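Local structure of N-acetylglucosamine-6-phosphate deacetylase (Mycobacterium smegmatis, 6FV4) at residues H225-M230 and R267-T272; R231-R236 and P240-T245. The protein probably catalyses the metal-dependent hydrolysis of N-acetylglucosamine 6-phosphate to glucosamine 6-phosphate and acetate, a step in amino-sugar metabolism. The protein carries 1 engineered substitution. All coordinates share one frame; numbering follows the deposited sequence.

Contact 1 (H225-M230 and R267-T272); sequences HLFNAM and RHITQT. With CD (cadmium ion), chain J.
Leu226 turns CG anti to its backbone N (chi1 -158°), whereas Phe227 carries CG anti to its carbonyl carbon (chi1 -76°); these two settings direct both side chains at Ile269 of the helix, whose tip, CG1 and CD1, meets them both. Leu226 and Ile269 approach tip to tip, CD2 of Leu226 lying 3.9 Å from CD1 of Ile269. The aromatic contact has a different geometry: CD1 of Ile269 lies in the plane of the Phe227 ring, at its edge, 3.7 Å from Phe227 CE2. One methyl thus serves both loop residues. Val252 and Met254 of strand 251-255 and Thr245 of helix 240-246 also touch Ile269, so the contact is buried.

The polar bonds run within each segment or outward, never across. A type II turn from His225 to Asn228 is closed by Asn228 N to His225 O at 3.0 Å, and the NH of Phe227 makes a weak, nearly straight bond to Met230 SD. In the helix, Thr272 OG1 donates to His268 O at 2.7 Å from above the carbonyl plane, while Thr272 N reaches the same oxygen from the opposite face. His268 and Thr272 continue to their counterparts in the second subunit. The His225 ring stays far from the helix segment; its NE2 binds cadmium at 2.5 Å, an ion that Glu138, His150, His204 and a water also bind.

With no hydrogen bond between the segments and just 111 Å² buried in total, their attraction is dispersive and weakly directional. His225 N, by contrast, is hydrogen-bonded to Glu253 OE1, a directional link that probably constrains the backbone of the metal-binding histidine.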
loop_
_atom_site.group_PDB
_atom_site.type_symbol
_atom_site.label_atom_id
_atom_site.label_comp_id
_atom_site.label_asym_id
_atom_site.label_seq_id
_atom_site.Cartn_x
_atom_site.Cartn_y
_atom_site.Cartn_z
ATOM N N HIS B 225 -9.352 -6.477 -11.656
ATOM C CA HIS B 225 -9.027 -5.050 -11.701
ATOM C C HIS B 225 -9.193 -4.330 -10.361
ATOM O O HIS B 225 -10.206 -3.658 -10.112
ATOM C CB HIS B 225 -9.811 -4.320 -12.805
ATOM C CG HIS B 225 -11.293 -4.570 -12.794
ATOM N ND1 HIS B 225 -12.035 -4.635 -11.636
ATOM C CD2 HIS B 225 -12.171 -4.733 -13.811
ATOM C CE1 HIS B 225 -13.305 -4.827 -11.934
ATOM N NE2 HIS B 225 -13.416 -4.868 -13.248
ATOM N N LEU B 226 -8.183 -4.501 -9.508
ATOM C CA LEU B 226 -8.124 -3.910 -8.176
ATOM C C LEU B 226 -8.593 -2.464 -8.178
ATOM O O LEU B 226 -8.196 -1.679 -9.039
ATOM C CB LEU B 226 -6.689 -3.980 -7.645
ATOM C CG LEU B 226 -6.589 -3.900 -6.125
ATOM C CD1 LEU B 226 -6.937 -5.214 -5.489
ATOM C CD2 LEU B 226 -5.181 -3.474 -5.695
ATOM N N PHE B 227 -9.453 -2.145 -7.204
ATOM C CA PHE B 227 -10.069 -0.846 -6.933
ATOM C C PHE B 227 -11.285 -0.571 -7.814
ATOM O O PHE B 227 -12.183 0.175 -7.404
ATOM C CB PHE B 227 -9.054 0.302 -7.058
ATOM C CG PHE B 227 -8.111 0.403 -5.883
ATOM C CD1 PHE B 227 -8.507 1.037 -4.705
ATOM C CD2 PHE B 227 -6.843 -0.161 -5.948
ATOM C CE1 PHE B 227 -7.636 1.134 -3.613
ATOM C CE2 PHE B 227 -5.971 -0.078 -4.864
ATOM C CZ PHE B 227 -6.369 0.573 -3.688
ATOM N N ASN B 228 -11.341 -1.143 -9.014
ATOM C CA ASN B 228 -12.521 -0.961 -9.864
ATOM C C ASN B 228 -13.581 -1.987 -9.508
ATOM O O ASN B 228 -13.273 -3.164 -9.304
ATOM C CB ASN B 228 -12.172 -1.077 -11.348
ATOM C CG ASN B 228 -11.194 -0.028 -11.791
ATOM O OD1 ASN B 228 -10.113 -0.343 -12.301
ATOM N ND2 ASN B 228 -11.548 1.233 -11.578
ATOM N N ALA B 229 -14.836 -1.528 -9.417
ATOM C CA ALA B 229 -15.983 -2.394 -9.109
ATOM C C ALA B 229 -15.781 -3.131 -7.789
ATOM O O ALA B 229 -16.086 -4.314 -7.654
ATOM C CB ALA B 229 -16.259 -3.382 -10.245
ATOM N N MET B 230 -15.275 -2.418 -6.795
ATOM C CA MET B 230 -14.831 -3.044 -5.566
ATOM C C MET B 230 -15.033 -2.052 -4.432
ATOM O O MET B 230 -14.897 -0.845 -4.636
ATOM C CB MET B 230 -13.359 -3.445 -5.722
ATOM C CG MET B 230 -12.665 -3.986 -4.510
ATOM S SD MET B 230 -10.988 -4.446 -5.012
ATOM C CE MET B 230 -11.341 -5.852 -6.075
ATOM N N ARG B 267 1.434 3.130 -8.351
ATOM C CA ARG B 267 2.721 3.154 -7.649
ATOM C C ARG B 267 2.595 2.601 -6.236
ATOM O O ARG B 267 3.432 1.809 -5.790
ATOM C CB ARG B 267 3.260 4.589 -7.594
ATOM C CG ARG B 267 4.248 4.948 -8.666
ATOM C CD ARG B 267 5.057 6.216 -8.295
ATOM N NE ARG B 267 4.223 7.334 -7.831
ATOM C CZ ARG B 267 3.559 8.169 -8.627
ATOM N NH1 ARG B 267 3.596 8.016 -9.948
ATOM N NH2 ARG B 267 2.842 9.161 -8.105
ATOM N N HIS B 268 1.592 3.069 -5.493
ATOM C CA HIS B 268 1.326 2.564 -4.147
ATOM C C HIS B 268 1.198 1.042 -4.120
ATOM O O HIS B 268 1.791 0.363 -3.272
ATOM C CB HIS B 268 0.038 3.209 -3.630
ATOM C CG HIS B 268 -0.348 2.785 -2.247
ATOM N ND1 HIS B 268 0.314 3.227 -1.120
ATOM C CD2 HIS B 268 -1.335 1.971 -1.810
ATOM C CE1 HIS B 268 -0.249 2.697 -0.047
ATOM N NE2 HIS B 268 -1.254 1.931 -0.439
ATOM N N ILE B 269 0.396 0.488 -5.029
ATOM C CA ILE B 269 0.187 -0.957 -5.023
ATOM C C ILE B 269 1.463 -1.677 -5.438
ATOM O O ILE B 269 1.847 -2.686 -4.832
ATOM C CB ILE B 269 -1.018 -1.331 -5.909
ATOM C CG1 ILE B 269 -2.306 -0.776 -5.295
ATOM C CG2 ILE B 269 -1.137 -2.873 -6.060
ATOM C CD1 ILE B 269 -2.547 -1.198 -3.836
ATOM N N THR B 270 2.151 -1.176 -6.465
ATOM C CA THR B 270 3.421 -1.786 -6.836
ATOM C C THR B 270 4.384 -1.773 -5.659
ATOM O O THR B 270 5.035 -2.782 -5.375
ATOM C CB THR B 270 4.042 -1.061 -8.025
ATOM O OG1 THR B 270 3.148 -1.107 -9.143
ATOM C CG2 THR B 270 5.361 -1.705 -8.400
ATOM N N GLN B 271 4.462 -0.634 -4.953
ATOM C CA GLN B 271 5.296 -0.515 -3.760
ATOM C C GLN B 271 4.870 -1.530 -2.699
ATOM O O GLN B 271 5.720 -2.139 -2.039
ATOM C CB GLN B 271 5.218 0.941 -3.249
ATOM C CG GLN B 271 6.079 1.325 -2.071
ATOM C CD GLN B 271 5.954 2.825 -1.690
ATOM O OE1 GLN B 271 5.101 3.565 -2.213
ATOM N NE2 GLN B 271 6.818 3.268 -0.780
ATOM N N THR B 272 3.565 -1.770 -2.560
ATOM C CA THR B 272 3.062 -2.701 -1.545
ATOM C C THR B 272 3.342 -4.163 -1.909
ATOM O O THR B 272 3.857 -4.924 -1.085
ATOM C CB THR B 272 1.552 -2.498 -1.335
ATOM O OG1 THR B 272 1.278 -1.125 -1.050
ATOM C CG2 THR B 272 1.043 -3.339 -0.168
HETATM CD CD CD J . -15.297 -5.495 -14.700
HETATM O O HOH W 1 -15.880 -2.974 -14.542
#

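Contact 2 (R231-R236 and P240-T245). With 16G (2-acetamido-2-deoxy-6-O-phosphono-alpha-D-glucopyranose), chain D.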
loop_
_atom_site.group_PDB
_atom_site.type_symbol
_atom_site.label_atom_id
_atom_site.label_comp_id
_atom_site.label_asym_id
_atom_site.label_seq_id
_atom_site.Cartn_x
_atom_site.Cartn_y
_atom_site.Cartn_z
ATOM N N ARG B 231 -15.392 -2.561 -3.262
ATOM C CA ARG B 231 -15.526 -1.712 -2.087
ATOM C C ARG B 231 -14.202 -0.998 -1.801
ATOM O O ARG B 231 -13.134 -1.603 -1.928
ATOM C CB ARG B 231 -15.948 -2.566 -0.891
ATOM C CG ARG B 231 -15.992 -1.842 0.429
ATOM C CD ARG B 231 -16.210 -2.824 1.563
ATOM N NE ARG B 231 -17.552 -3.386 1.542
ATOM C CZ ARG B 231 -18.392 -3.351 2.573
ATOM N NH1 ARG B 231 -18.024 -2.779 3.713
ATOM N NH2 ARG B 231 -19.597 -3.891 2.460
ATOM N N PRO B 232 -14.224 0.285 -1.450
ATOM C CA PRO B 232 -12.970 1.007 -1.205
ATOM C C PRO B 232 -12.327 0.627 0.124
ATOM O O PRO B 232 -12.910 -0.059 0.968
ATOM C CB PRO B 232 -13.407 2.475 -1.191
ATOM C CG PRO B 232 -14.825 2.416 -0.727
ATOM C CD PRO B 232 -15.389 1.189 -1.386
ATOM N N ILE B 233 -11.094 1.118 0.296
ATOM C CA ILE B 233 -10.374 0.985 1.562
ATOM C C ILE B 233 -10.915 1.998 2.560
ATOM O O ILE B 233 -10.954 3.206 2.282
ATOM C CB ILE B 233 -8.864 1.188 1.361
ATOM C CG1 ILE B 233 -8.291 0.156 0.378
ATOM C CG2 ILE B 233 -8.120 1.092 2.709
ATOM C CD1 ILE B 233 -6.877 0.521 -0.099
ATOM N N ASP B 234 -11.315 1.505 3.730
ATOM C CA ASP B 234 -11.692 2.328 4.866
ATOM C C ASP B 234 -10.852 1.922 6.074
ATOM O O ASP B 234 -10.495 0.749 6.232
ATOM C CB ASP B 234 -13.189 2.187 5.160
ATOM C CG ASP B 234 -13.592 2.804 6.479
ATOM O OD1 ASP B 234 -13.768 4.041 6.520
ATOM O OD2 ASP B 234 -13.755 2.049 7.466
ATOM N N ARG B 235 -10.545 2.919 6.918
ATOM C CA ARG B 235 -9.629 2.763 8.049
ATOM C C ARG B 235 -10.069 1.684 9.031
ATOM O O ARG B 235 -9.227 1.052 9.679
ATOM C CB ARG B 235 -9.519 4.092 8.798
ATOM C CG ARG B 235 -10.901 4.558 9.223
ATOM C CD ARG B 235 -10.843 5.682 10.172
ATOM N NE ARG B 235 -12.089 5.879 10.922
ATOM C CZ ARG B 235 -12.239 5.622 12.225
ATOM N NH1 ARG B 235 -11.229 5.140 12.944
ATOM N NH2 ARG B 235 -13.409 5.847 12.817
ATOM N N ARG B 236 -11.373 1.489 9.208
ATOM C CA ARG B 236 -11.847 0.450 10.102
ATOM C C ARG B 236 -12.372 -0.787 9.381
ATOM O O ARG B 236 -12.414 -1.854 9.994
ATOM C CB ARG B 236 -12.926 1.006 11.041
ATOM C CG ARG B 236 -12.399 2.123 11.945
ATOM C CD ARG B 236 -13.438 2.569 12.958
ATOM N NE ARG B 236 -14.785 2.572 12.387
ATOM C CZ ARG B 236 -15.783 3.336 12.827
ATOM N NH1 ARG B 236 -15.582 4.176 13.839
ATOM N NH2 ARG B 236 -16.979 3.267 12.250
ATOM N N PRO B 240 -11.743 -5.469 0.297
ATOM C CA PRO B 240 -11.031 -6.567 -0.366
ATOM C C PRO B 240 -9.657 -6.185 -0.883
ATOM O O PRO B 240 -8.771 -7.042 -0.886
ATOM C CB PRO B 240 -11.978 -6.963 -1.516
ATOM C CG PRO B 240 -13.285 -6.203 -1.258
ATOM C CD PRO B 240 -12.865 -4.972 -0.518
ATOM N N ALA B 241 -9.448 -4.935 -1.316
ATOM C CA ALA B 241 -8.160 -4.550 -1.889
ATOM C C ALA B 241 -7.006 -4.829 -0.933
ATOM O O ALA B 241 -5.904 -5.188 -1.379
ATOM C CB ALA B 241 -8.161 -3.066 -2.276
ATOM N N VAL B 242 -7.244 -4.700 0.373
ATOM C CA VAL B 242 -6.156 -4.864 1.334
ATOM C C VAL B 242 -5.887 -6.337 1.601
ATOM O O VAL B 242 -4.723 -6.759 1.655
ATOM C CB VAL B 242 -6.456 -4.074 2.625
ATOM C CG1 VAL B 242 -5.484 -4.453 3.747
ATOM C CG2 VAL B 242 -6.361 -2.574 2.333
ATOM N N ALA B 243 -6.952 -7.149 1.739
ATOM C CA ALA B 243 -6.780 -8.601 1.800
ATOM C C ALA B 243 -6.032 -9.113 0.580
ATOM O O ALA B 243 -5.141 -9.964 0.699
ATOM C CB ALA B 243 -8.141 -9.302 1.927
ATOM N N LEU B 244 -6.347 -8.571 -0.596
ATOM C CA LEU B 244 -5.709 -9.029 -1.828
ATOM C C LEU B 244 -4.245 -8.601 -1.919
ATOM O O LEU B 244 -3.402 -9.378 -2.387
ATOM C CB LEU B 244 -6.500 -8.539 -3.043
ATOM C CG LEU B 244 -7.855 -9.235 -3.262
ATOM C CD1 LEU B 244 -8.735 -8.387 -4.172
ATOM C CD2 LEU B 244 -7.663 -10.630 -3.869
ATOM N N THR B 245 -3.909 -7.373 -1.486
ATOM C CA THR B 245 -2.509 -6.963 -1.534
ATOM C C THR B 245 -1.686 -7.612 -0.434
ATOM O O THR B 245 -0.473 -7.791 -0.605
ATOM C CB THR B 245 -2.368 -5.438 -1.449
ATOM O OG1 THR B 245 -3.098 -4.933 -0.327
ATOM C CG2 THR B 245 -2.885 -4.775 -2.714
HETATM C C1 16G D . -7.926 10.631 16.640
HETATM C C2 16G D . -8.345 12.103 16.629
HETATM C C3 16G D . -9.858 12.235 16.444
HETATM C C4 16G D . -10.359 11.385 15.281
HETATM C C5 16G D . -9.883 9.951 15.466
HETATM C C6 16G D . -10.339 9.031 14.356
HETATM C C7 16G D . -7.850 14.079 18.032
HETATM C C8 16G D . -7.432 14.546 19.394
HETATM N N2 16G D . -7.933 12.750 17.867
HETATM O O1 16G D . -8.391 10.020 17.809
HETATM O O3 16G D . -10.176 13.600 16.201
HETATM O O4 16G D . -11.782 11.407 15.237
HETATM O O5 16G D . -8.452 9.967 15.483
HETATM O O6 16G D . -10.541 9.807 13.157
HETATM O O7 16G D . -8.083 14.865 17.118
HETATM P P 16G D . -11.133 9.118 11.856
HETATM O O1P 16G D . -12.544 8.685 12.244
HETATM O O2P 16G D . -11.087 9.991 10.649
HETATM O O3P 16G D . -10.263 7.913 11.717
HETATM O O HOH W 2 -10.798 -2.357 -0.493
#
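A water is held by both segments: it donates to Arg231 O at 2.8 Å and accepts from Ala241 N at 3.0 Å. It links the two backbones, which share no direct hydrogen bond, and gives a partner to an NH in the first turn of the helix. Beside it, CD of Pro240 comes up to Arg231 O and, at 3.9 Å, to Arg231 CB.

The apolar half centres on Ile233, whose CG1 lies 3.9 Å from Val242 CG2 and slightly farther from Ala241 CB. The Ile233 and Val242 side chains cross at about a right angle, and the same valine methyl is also met by CG2 and CD1 of Ile233. Ile265 of the second subunit packs on this isoleucine too.

Beyond it the chain bends in an Asx turn, Arg236 N donating to Asp234 OD2 at 3.0 Å from well above the carboxylate plane; Glu237 N uses the same oxygen. Arg235 is extended from CG to NE and turns one guanidinium face to the sugar phosphate, with the phosphorus offset toward the rim. The approach suggests charge attraction rather than a defined bond, and its tight fit is doubtful in detail.

Asn228, Ala229 and His260 of the second subunit bond the same sugar phosphate, so the ligand occupies that subunit's pocket and Arg235 approaches from across the interface; Arg236 is predicted to bind substrate as well. This is a composite, intersubunit substrate site, consistent with the dimeric NagA family, built on a loop between strand 222-223 and helix 240-246 of the amidohydrolase barrel.

How the contacts relate
Contact 2 is nested within the chain loop closed by contact 1, and their centres lie about 10 Å apart. Both are buried where their segments touch, but contact 2 lies farther from the chain centre, about 23 Å against 15 Å, and its loop runs outward to exposed residues. They share one apolar layer: Phe227 CZ lies 3.6 Å from Ile233 CD1. Leu226 and Ile269 also reach helix 240-246. Contact 1 is wholly apolar between its segments and adjoins this subunit's metal site; contact 2 adds a water bridge and leads to the sugar phosphate bound by the neighbouring subunit. One continuous loop, 225-236, therefore appears to contribute to two active sites.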